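Local coordinates for telomerase reverse transcriptase (PDB 4LMO), which elongates telomeres as a ribonucleoprotein reverse transcriptase copying an RNA template, and is represented here by its telomerase-RNA-binding domain, at residues 239-242 with 243-247; 89-92 with 93-96; 68-71 with 72-75; 132-136 with 137-141. All coordinates share one frame; numbering follows the deposited sequence.

Interaction 1 of 4, residues 239-242 with 243-247; sequences EVWA and KLQDL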
loop_
_atom_site.group_PDB
_atom_site.type_symbol
_atom_site.label_atom_id
_atom_site.label_comp_id
_atom_site.label_asym_id
_atom_site.label_seq_id
_atom_site.Cartn_x
_atom_site.Cartn_y
_atom_site.Cartn_z
ATOM N N GLU A 239 9.811 -6.966 -12.253
ATOM C CA GLU A 239 10.217 -8.072 -13.125
ATOM C C GLU A 239 11.073 -7.576 -14.289
ATOM O O GLU A 239 12.085 -8.196 -14.626
ATOM C CB GLU A 239 8.999 -8.827 -13.670
ATOM C CG GLU A 239 8.141 -9.520 -12.620
ATOM C CD GLU A 239 7.010 -8.649 -12.100
ATOM O OE1 GLU A 239 7.117 -7.402 -12.166
ATOM O OE2 GLU A 239 6.007 -9.219 -11.618
ATOM N N VAL A 240 10.662 -6.463 -14.893
ATOM C CA VAL A 240 11.410 -5.854 -15.995
ATOM C C VAL A 240 12.716 -5.258 -15.470
ATOM O O VAL A 240 13.743 -5.297 -16.154
ATOM C CB VAL A 240 10.601 -4.764 -16.735
ATOM C CG1 VAL A 240 11.207 -4.493 -18.105
ATOM C CG2 VAL A 240 9.146 -5.172 -16.889
ATOM N N TRP A 241 12.671 -4.718 -14.253
ATOM C CA TRP A 241 13.866 -4.173 -13.613
ATOM C C TRP A 241 14.867 -5.252 -13.295
ATOM O O TRP A 241 16.064 -5.074 -13.510
ATOM C CB TRP A 241 13.517 -3.373 -12.364
ATOM C CG TRP A 241 14.724 -2.667 -11.796
ATOM C CD1 TRP A 241 15.451 -3.005 -10.658
ATOM C CD2 TRP A 241 15.409 -1.494 -12.352
ATOM N NE1 TRP A 241 16.495 -2.136 -10.469
ATOM C CE2 TRP A 241 16.531 -1.209 -11.452
ATOM C CE3 TRP A 241 15.209 -0.677 -13.462
ATOM C CZ2 TRP A 241 17.398 -0.147 -11.670
ATOM C CZ3 TRP A 241 16.093 0.389 -13.673
ATOM C CH2 TRP A 241 17.158 0.647 -12.796
ATOM N N ALA A 242 14.379 -6.383 -12.789
ATOM C CA ALA A 242 15.224 -7.550 -12.530
ATOM C C ALA A 242 15.886 -8.078 -13.809
ATOM O O ALA A 242 17.022 -8.550 -13.771
ATOM C CB ALA A 242 14.424 -8.647 -11.843
ATOM N N LYS A 243 15.172 -7.987 -14.932
ATOM C CA LYS A 243 15.712 -8.354 -16.246
ATOM C C LYS A 243 16.795 -7.371 -16.712
ATOM O O LYS A 243 17.827 -7.789 -17.241
ATOM C CB LYS A 243 14.589 -8.439 -17.287
ATOM C CG LYS A 243 14.996 -9.041 -18.630
ATOM C CD LYS A 243 14.503 -10.472 -18.816
ATOM C CE LYS A 243 15.424 -11.505 -18.178
ATOM N NZ LYS A 243 15.091 -12.890 -18.620
ATOM N N LEU A 244 16.555 -6.075 -16.515
ATOM C CA LEU A 244 17.527 -5.041 -16.890
ATOM C C LEU A 244 18.834 -5.164 -16.108
ATOM O O LEU A 244 19.915 -5.031 -16.682
ATOM C CB LEU A 244 16.941 -3.635 -16.717
ATOM C CG LEU A 244 15.914 -3.122 -17.733
ATOM C CD1 LEU A 244 15.242 -1.864 -17.207
ATOM C CD2 LEU A 244 16.540 -2.865 -19.099
ATOM N N GLN A 245 18.726 -5.419 -14.806
ATOM C CA GLN A 245 19.896 -5.624 -13.952
ATOM C C GLN A 245 20.705 -6.841 -14.389
ATOM O O GLN A 245 21.933 -6.789 -14.445
ATOM C CB GLN A 245 19.478 -5.769 -12.483
ATOM C CG GLN A 245 19.005 -4.476 -11.836
ATOM C CD GLN A 245 20.092 -3.418 -11.787
ATOM O OE1 GLN A 245 21.166 -3.641 -11.230
ATOM N NE2 GLN A 245 19.816 -2.260 -12.371
ATOM N N ASP A 246 20.000 -7.925 -14.706
ATOM C CA ASP A 246 20.617 -9.174 -15.138
ATOM C C ASP A 246 21.422 -9.021 -16.431
ATOM O O ASP A 246 22.581 -9.431 -16.493
ATOM C CB ASP A 246 19.553 -10.264 -15.301
ATOM C CG ASP A 246 20.148 -11.617 -15.646
ATOM O OD1 ASP A 246 21.121 -12.033 -14.976
ATOM O OD2 ASP A 246 19.639 -12.267 -16.583
ATOM N N LEU A 247 20.801 -8.429 -17.452
ATOM C CA LEU A 247 21.434 -8.258 -18.763
ATOM C C LEU A 247 22.558 -7.223 -18.743
ATOM O O LEU A 247 23.506 -7.316 -19.525
ATOM C CB LEU A 247 20.393 -7.875 -19.821
ATOM C CG LEU A 247 19.264 -8.853 -20.163
ATOM C CD1 LEU A 247 18.130 -8.113 -20.852
ATOM C CD2 LEU A 247 19.754 -10.004 -21.030
#
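Gln245 N donates to Trp241 O at 3.0 Å with an N-H...O angle of 165°, the straightest of four successive i to i+4 bonds in helix 238-251. The bond from Leu244 N to Val240 O is 2.9 Å long, while Lys243 N to Glu239 O and Asp246 N to Ala242 O are slightly longer.

The same i to i+4 spacing puts the Gln245 side chain on the indole. Trp241 swings its CG opposite its own backbone N (chi1 -173°), and Gln245, bent at chi2, folds back over one ring face. Its CG makes a CH-pi contact 4.1 Å from the centroid of the Trp241 five-membered ring. Farther along, Gln245 NE2 reaches 3.3 Å from Trp241 CZ2; the amide is inclined 26° to the ring, with NE2 above its rim. Leu244 CD1 approaches obliquely, 3.9 Å from Trp241 CE3. Tyr222, in the neighbouring hairpin strand 221-224, stacks on Trp241 as well.

With an alanine here, the Gln245 amide is likely to lose the surface beneath it and turn more freely, and Tyr222 its stacking partner. Backbone bonds thus set the helical spacing, while the CH-pi contact of CG and the close approach of NE2 set the glutamine against the indole.

Interaction 2 of 4, residues 89-92 with 93-96; sequences SRLL and QKTC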
loop_
_atom_site.group_PDB
_atom_site.type_symbol
_atom_site.label_atom_id
_atom_site.label_comp_id
_atom_site.label_asym_id
_atom_site.label_seq_id
_atom_site.Cartn_x
_atom_site.Cartn_y
_atom_site.Cartn_z
ATOM N N SER A 89 -1.204 -9.999 -9.465
ATOM C CA SER A 89 -0.559 -10.257 -10.748
ATOM C C SER A 89 -1.493 -9.958 -11.916
ATOM O O SER A 89 -1.089 -9.292 -12.868
ATOM C CB SER A 89 -0.041 -11.694 -10.822
ATOM O OG SER A 89 1.017 -11.889 -9.901
ATOM N N ARG A 90 -2.737 -10.439 -11.829
ATOM C CA ARG A 90 -3.762 -10.137 -12.833
ATOM C C ARG A 90 -3.980 -8.631 -12.992
ATOM O O ARG A 90 -4.030 -8.124 -14.114
ATOM C CB ARG A 90 -5.095 -10.809 -12.489
ATOM C CG ARG A 90 -5.205 -12.277 -12.866
ATOM C CD ARG A 90 -6.647 -12.614 -13.218
ATOM N NE ARG A 90 -6.996 -14.001 -12.912
ATOM C CZ ARG A 90 -7.697 -14.388 -11.848
ATOM N NH1 ARG A 90 -8.141 -13.496 -10.970
ATOM N NH2 ARG A 90 -7.963 -15.676 -11.663
ATOM N N LEU A 91 -4.100 -7.926 -11.868
ATOM C CA LEU A 91 -4.328 -6.479 -11.880
ATOM C C LEU A 91 -3.145 -5.687 -12.441
ATOM O O LEU A 91 -3.340 -4.663 -13.091
ATOM C CB LEU A 91 -4.726 -5.971 -10.489
ATOM C CG LEU A 91 -6.103 -6.410 -9.974
ATOM C CD1 LEU A 91 -6.264 -6.054 -8.504
ATOM C CD2 LEU A 91 -7.237 -5.809 -10.797
ATOM N N LEU A 92 -1.927 -6.162 -12.193
ATOM C CA LEU A 92 -0.738 -5.607 -12.840
ATOM C C LEU A 92 -0.737 -5.934 -14.337
ATOM O O LEU A 92 -0.340 -5.105 -15.159
ATOM C CB LEU A 92 0.542 -6.137 -12.184
ATOM C CG LEU A 92 0.985 -5.560 -10.833
ATOM C CD1 LEU A 92 1.971 -6.493 -10.147
ATOM C CD2 LEU A 92 1.573 -4.162 -10.974
ATOM N N GLN A 93 -1.191 -7.140 -14.676
ATOM C CA GLN A 93 -1.230 -7.603 -16.063
ATOM C C GLN A 93 -2.325 -6.939 -16.887
ATOM O O GLN A 93 -2.259 -6.927 -18.117
ATOM C CB GLN A 93 -1.378 -9.127 -16.127
ATOM C CG GLN A 93 -0.065 -9.883 -15.982
ATOM C CD GLN A 93 0.944 -9.530 -17.063
ATOM O OE1 GLN A 93 2.019 -9.009 -16.774
ATOM N NE2 GLN A 93 0.593 -9.800 -18.314
ATOM N N LYS A 94 -3.333 -6.393 -16.213
ATOM C CA LYS A 94 -4.414 -5.698 -16.902
ATOM C C LYS A 94 -4.324 -4.174 -16.736
ATOM O O LYS A 94 -5.260 -3.449 -17.086
ATOM C CB LYS A 94 -5.783 -6.255 -16.477
ATOM C CG LYS A 94 -6.267 -5.813 -15.102
ATOM C CD LYS A 94 -7.092 -6.890 -14.406
ATOM C CE LYS A 94 -8.439 -7.138 -15.072
ATOM N NZ LYS A 94 -9.341 -7.924 -14.183
ATOM N N THR A 95 -3.193 -3.699 -16.213
ATOM C CA THR A 95 -2.915 -2.258 -16.136
ATOM C C THR A 95 -1.582 -1.882 -16.784
ATOM O O THR A 95 -1.530 -0.956 -17.587
ATOM C CB THR A 95 -2.989 -1.694 -14.696
ATOM O OG1 THR A 95 -2.148 -2.457 -13.823
ATOM C CG2 THR A 95 -4.426 -1.716 -14.173
ATOM N N CYS A 96 -0.511 -2.595 -16.441
ATOM C CA CYS A 96 0.787 -2.364 -17.073
ATOM C C CYS A 96 1.539 -3.680 -17.288
ATOM O O CYS A 96 2.482 -3.991 -16.558
ATOM C CB CYS A 96 1.621 -1.374 -16.258
ATOM S SG CYS A 96 2.998 -0.660 -17.181
#
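Thr95 OG1 turns back on Leu91 O just past the C-terminal end of helix 88-93, a side-chain-to-carbonyl bond that continues the helix's hydrogen bonding after Lys94 has left helical backbone angles. OG1 sits between its own backbone N and carbonyl carbon (chi1 53°), which aims the hydroxyl at Leu91 O, 2.6 Å away; the donor lies in the carbonyl plane, on a lone pair. Thr95 N is poorly angled for that oxygen and gives only a weak bond to Leu92 O, so the hydroxyl supplies the donor that the backbone does not. A valine in place of Thr95 would probably leave Leu91 O without this donor and the end of the helix less firmly tied.

Lys94 also turns back along the helix, bent at chi2 and chi3. Its aliphatic chain runs beside Leu91, with Lys94 CD 3.8 Å from Leu91 CD2 and 3.3 Å from Arg90 O. Gln93 lays CG 3.3 Å from Ser89 O, while its OE1 accepts a hydrogen bond from Leu98 N farther along the loop. On the inner side, Leu92 and Thr95 both pack on Phe125 of helix 119-133.

Farther into the loop, Cys96 is disulfide-bonded to Cys117, and its N donates to Leu92 O at 2.8 Å with an N-H...O angle of 150°.

Interaction 3 of 4, residues 68-71 with 72-75; sequences RFFN and MVPL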
loop_
_atom_site.group_PDB
_atom_site.type_symbol
_atom_site.label_atom_id
_atom_site.label_comp_id
_atom_site.label_asym_id
_atom_site.label_seq_id
_atom_site.Cartn_x
_atom_site.Cartn_y
_atom_site.Cartn_z
ATOM N N ARG A 68 -14.715 1.005 20.888
ATOM C CA ARG A 68 -14.717 1.704 19.599
ATOM C C ARG A 68 -13.900 0.953 18.547
ATOM O O ARG A 68 -14.365 0.738 17.425
ATOM C CB ARG A 68 -14.174 3.128 19.767
ATOM C CG ARG A 68 -14.572 4.090 18.654
ATOM C CD ARG A 68 -13.741 5.365 18.671
ATOM N NE ARG A 68 -14.041 6.241 19.805
ATOM C CZ ARG A 68 -14.882 7.273 19.767
ATOM N NH1 ARG A 68 -15.533 7.582 18.647
ATOM N NH2 ARG A 68 -15.077 8.004 20.858
ATOM N N PHE A 69 -12.691 0.547 18.927
ATOM C CA PHE A 69 -11.779 -0.143 18.020
ATOM C C PHE A 69 -12.067 -1.639 17.923
ATOM O O PHE A 69 -11.763 -2.266 16.905
ATOM C CB PHE A 69 -10.323 0.124 18.416
ATOM C CG PHE A 69 -9.903 1.561 18.239
ATOM C CD1 PHE A 69 -10.103 2.492 19.257
ATOM C CD2 PHE A 69 -9.323 1.989 17.048
ATOM C CE1 PHE A 69 -9.725 3.817 19.093
ATOM C CE2 PHE A 69 -8.942 3.312 16.878
ATOM C CZ PHE A 69 -9.143 4.227 17.903
ATOM N N PHE A 70 -12.663 -2.203 18.975
ATOM C CA PHE A 70 -13.089 -3.602 18.960
ATOM C C PHE A 70 -14.171 -3.849 17.910
ATOM O O PHE A 70 -14.186 -4.894 17.262
ATOM C CB PHE A 70 -13.583 -4.057 20.340
ATOM C CG PHE A 70 -14.058 -5.486 20.371
ATOM C CD1 PHE A 70 -15.417 -5.783 20.444
ATOM C CD2 PHE A 70 -13.145 -6.538 20.300
ATOM C CE1 PHE A 70 -15.855 -7.100 20.461
ATOM C CE2 PHE A 70 -13.577 -7.855 20.314
ATOM C CZ PHE A 70 -14.934 -8.136 20.396
ATOM N N ASN A 71 -15.070 -2.885 17.744
ATOM C CA ASN A 71 -16.144 -2.997 16.762
ATOM C C ASN A 71 -15.669 -2.912 15.310
ATOM O O ASN A 71 -16.408 -3.271 14.393
ATOM C CB ASN A 71 -17.234 -1.962 17.040
ATOM C CG ASN A 71 -18.006 -2.255 18.316
ATOM O OD1 ASN A 71 -18.348 -1.345 19.066
ATOM N ND2 ASN A 71 -18.283 -3.535 18.568
ATOM N N MET A 72 -14.433 -2.455 15.115
ATOM C CA MET A 72 -13.833 -2.340 13.785
ATOM C C MET A 72 -13.206 -3.653 13.313
ATOM O O MET A 72 -12.899 -3.805 12.129
ATOM C CB MET A 72 -12.764 -1.241 13.765
ATOM C CG MET A 72 -13.218 0.129 14.244
ATOM S SD MET A 72 -11.819 1.267 14.303
ATOM C CE MET A 72 -12.532 2.650 15.192
ATOM N N VAL A 73 -13.013 -4.589 14.242
ATOM C CA VAL A 73 -12.371 -5.880 13.945
ATOM C C VAL A 73 -12.939 -6.595 12.707
ATOM O O VAL A 73 -12.165 -6.985 11.828
ATOM C CB VAL A 73 -12.345 -6.827 15.178
ATOM C CG1 VAL A 73 -11.877 -8.225 14.792
ATOM C CG2 VAL A 73 -11.445 -6.265 16.269
ATOM N N PRO A 74 -14.281 -6.751 12.620
ATOM C CA PRO A 74 -14.873 -7.447 11.471
ATOM C C PRO A 74 -14.544 -6.802 10.124
ATOM O O PRO A 74 -14.308 -7.514 9.145
ATOM C CB PRO A 74 -16.379 -7.360 11.745
ATOM C CG PRO A 74 -16.480 -7.250 13.227
ATOM C CD PRO A 74 -15.313 -6.389 13.613
ATOM N N LEU A 75 -14.524 -5.471 10.088
ATOM C CA LEU A 75 -14.230 -4.725 8.866
ATOM C C LEU A 75 -12.789 -4.880 8.413
ATOM O O LEU A 75 -12.515 -4.996 7.215
ATOM C CB LEU A 75 -14.547 -3.243 9.051
ATOM C CG LEU A 75 -15.979 -2.807 8.756
ATOM C CD1 LEU A 75 -16.139 -1.313 9.006
ATOM C CD2 LEU A 75 -16.351 -3.167 7.328
HETATM O O HOH W 1 -16.648 -3.940 11.658
#
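One face of the Phe69 ring is met by the Met72 methyl: CE stands 4.2 Å from the ring centroid, 27° off the normal, a CH-pi contact over the face. The sulfur follows more obliquely. Met72 SD lies 4.7 Å from the Phe69 centroid and displaced toward Phe69 CD2, which gives a Met-aromatic contact in which the methyl takes the more central position. Phe49 meets Phe69 edge-to-face, and Phe48 meets it with the ring planes at about 60°. The second ring, Phe70, has a looser neighbour: Val73 CG2 approaches it obliquely, 4.4 Å from Phe70 CD2.

Met72 reaches Phe69 because its CG stands opposite the carbonyl carbon (chi1 -54°) and the chain then runs extended, side by side with the phenylalanine. On the way, CG and CE pass close to Arg68 O, CG at 3.4 Å.

The backbone here forms a type I beta turn from Phe70 to Val73, which joins helix 67-70 to helix 73-85. Val73 N closes the turn on Phe70 O at 3.3 Å, and Met72 N bonds Phe69 O; both donors stand well above the acceptor's carbonyl plane. A water donates to Asn71 O at 2.8 Å and accepts a weak bond from Leu75 N, bridging the turn to the first residues of the next helix.

Residues 65-70 probably contact the RNA template, as in related telomerases. Within that region the Arg68 guanidinium is salt-bridged to Glu193 and hydrogen-bonded to Leu181 O. Outside it, Met72 packs on Ile44 and Trp180.

Interaction 4 of 4, residues 132-136 with 137-141; sequences AVIPQ and ELWGS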
loop_
_atom_site.group_PDB
_atom_site.type_symbol
_atom_site.label_atom_id
_atom_site.label_comp_id
_atom_site.label_asym_id
_atom_site.label_seq_id
_atom_site.Cartn_x
_atom_site.Cartn_y
_atom_site.Cartn_z
ATOM N N ALA A 132 -10.573 -3.445 -4.754
ATOM C CA ALA A 132 -10.665 -4.882 -4.487
ATOM C C ALA A 132 -10.426 -5.241 -3.017
ATOM O O ALA A 132 -10.930 -6.260 -2.535
ATOM C CB ALA A 132 -9.705 -5.652 -5.381
ATOM N N VAL A 133 -9.669 -4.402 -2.311
ATOM C CA VAL A 133 -9.237 -4.716 -0.946
ATOM C C VAL A 133 -10.004 -3.944 0.139
ATOM O O VAL A 133 -10.440 -4.540 1.126
ATOM C CB VAL A 133 -7.703 -4.552 -0.783
ATOM C CG1 VAL A 133 -7.265 -4.813 0.651
ATOM C CG2 VAL A 133 -6.965 -5.488 -1.733
ATOM N N ILE A 134 -10.176 -2.637 -0.043
ATOM C CA ILE A 134 -10.779 -1.797 0.998
ATOM C C ILE A 134 -12.304 -1.919 1.007
ATOM O O ILE A 134 -12.956 -1.529 0.034
ATOM C CB ILE A 134 -10.366 -0.309 0.871
ATOM C CG1 ILE A 134 -8.847 -0.152 0.667
ATOM C CG2 ILE A 134 -10.861 0.498 2.067
ATOM C CD1 ILE A 134 -7.965 -0.832 1.698
ATOM N N PRO A 135 -12.877 -2.462 2.104
ATOM C CA PRO A 135 -14.336 -2.566 2.209
ATOM C C PRO A 135 -14.990 -1.192 2.083
ATOM O O PRO A 135 -14.510 -0.223 2.675
ATOM C CB PRO A 135 -14.551 -3.142 3.613
ATOM C CG PRO A 135 -13.274 -3.842 3.936
ATOM C CD PRO A 135 -12.205 -3.004 3.301
ATOM N N GLN A 136 -16.069 -1.125 1.304
ATOM C CA GLN A 136 -16.731 0.138 0.963
ATOM C C GLN A 136 -17.189 0.954 2.176
ATOM O O GLN A 136 -17.105 2.185 2.160
ATOM C CB GLN A 136 -17.891 -0.111 -0.017
ATOM C CG GLN A 136 -18.822 1.076 -0.284
ATOM C CD GLN A 136 -18.127 2.292 -0.884
ATOM O OE1 GLN A 136 -17.138 2.172 -1.612
ATOM N NE2 GLN A 136 -18.653 3.476 -0.586
ATOM N N GLU A 137 -17.653 0.276 3.224
ATOM C CA GLU A 137 -18.135 0.968 4.421
ATOM C C GLU A 137 -17.049 1.755 5.160
ATOM O O GLU A 137 -17.359 2.675 5.921
ATOM C CB GLU A 137 -18.895 0.026 5.369
ATOM C CG GLU A 137 -18.306 -1.365 5.531
ATOM C CD GLU A 137 -18.954 -2.404 4.628
ATOM O OE1 GLU A 137 -19.773 -3.202 5.136
ATOM O OE2 GLU A 137 -18.649 -2.425 3.415
ATOM N N LEU A 138 -15.784 1.402 4.923
ATOM C CA LEU A 138 -14.652 2.122 5.508
ATOM C C LEU A 138 -14.450 3.509 4.900
ATOM O O LEU A 138 -13.960 4.418 5.575
ATOM C CB LEU A 138 -13.358 1.308 5.402
ATOM C CG LEU A 138 -13.087 0.219 6.443
ATOM C CD1 LEU A 138 -11.784 -0.497 6.126
ATOM C CD2 LEU A 138 -13.043 0.780 7.858
ATOM N N TRP A 139 -14.823 3.661 3.629
ATOM C CA TRP A 139 -14.773 4.957 2.947
ATOM C C TRP A 139 -15.742 5.940 3.540
ATOM O O TRP A 139 -15.483 7.142 3.554
ATOM C CB TRP A 139 -15.043 4.804 1.452
ATOM C CG TRP A 139 -13.976 4.045 0.700
ATOM C CD1 TRP A 139 -14.107 2.825 0.040
ATOM C CD2 TRP A 139 -12.568 4.431 0.508
ATOM N NE1 TRP A 139 -12.920 2.445 -0.530
ATOM C CE2 TRP A 139 -11.955 3.358 -0.286
ATOM C CE3 TRP A 139 -11.786 5.513 0.897
ATOM C CZ2 TRP A 139 -10.619 3.392 -0.661
ATOM C CZ3 TRP A 139 -10.439 5.537 0.512
ATOM C CH2 TRP A 139 -9.873 4.500 -0.249
ATOM N N GLY A 140 -16.867 5.435 4.039
ATOM C CA GLY A 140 -17.901 6.278 4.638
ATOM C C GLY A 140 -18.961 6.694 3.636
ATOM O O GLY A 140 -20.156 6.623 3.926
ATOM N N SER A 141 -18.515 7.131 2.459
ATOM C CA SER A 141 -19.402 7.543 1.372
ATOM C C SER A 141 -18.714 7.459 0.013
ATOM O O SER A 141 -17.487 7.359 -0.070
ATOM C CB SER A 141 -19.907 8.971 1.598
ATOM O OG SER A 141 -18.834 9.900 1.596
#
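Ile134 and Trp139 meet across a short helical turn, 136-139, entered by an extended Ile134-Pro135 link after helix 119-133 ends. This is the tightly packed part. Ile134 CG2, placed opposite its own backbone N, sits 3.6 Å above the indole plane toward the rim, an off-centre CH-pi contact with CG2 3.8 Å from Trp139 NE1. Beside it, Pro135 CD and Leu138 CD1 pack at 3.8 Å. Helices 191-220 and 73-85 cover this side: Leu208 touches Ile134 and Trp139, Phe204 touches Leu138, and Leu79 touches Ile134 and Pro135.

Two i to i+3 bonds define the turn: Leu138 N to Pro135 O and Trp139 N to Gln136 O, both 3.1 Å, with the donors well above the carbonyl planes.

The other side is looser. Exposed Glu137, bent at chi2, holds OE2 3.6 Å from Gln136 N. Gln136 crosses Trp139 at about a right angle, amide and ring planes 38° apart. Gly140 leaves the helix with positive phi (93°), where a side chain would press on the preceding carbonyl, and Ser141 OG, also hydrogen-bonded to Asn177 ND2, caps helix 142-158 at Asn144 N. Gln136 OE1 approaches the indole obliquely, 3.5 Å from Trp139 CD1.

How the interactions relate
Interactions 3 and 4 are the only pair in direct contact: Leu75 CD1 is 3.9 Å from Leu138 CD2, so the start of helix 73-85 rests on the short turn 136-139. Trp180 also links them, packing on Met72 and hydrogen-bonding Leu138 O. Interactions 1 and 2 come within about 5 Å at their nearest atoms without touching, as do interactions 2 and 4. Leu98 has partners in both 1 and 2, and Arg237 hydrogen-bonds Cys96 O and makes a long, weak ion pair with Glu239. Interactions 1 and 3 lie on opposite sides of the chain's centre, their own centres about 43 Å apart. The region probably contacting the RNA template, 65-70, overlaps interaction 3, far from interaction 1.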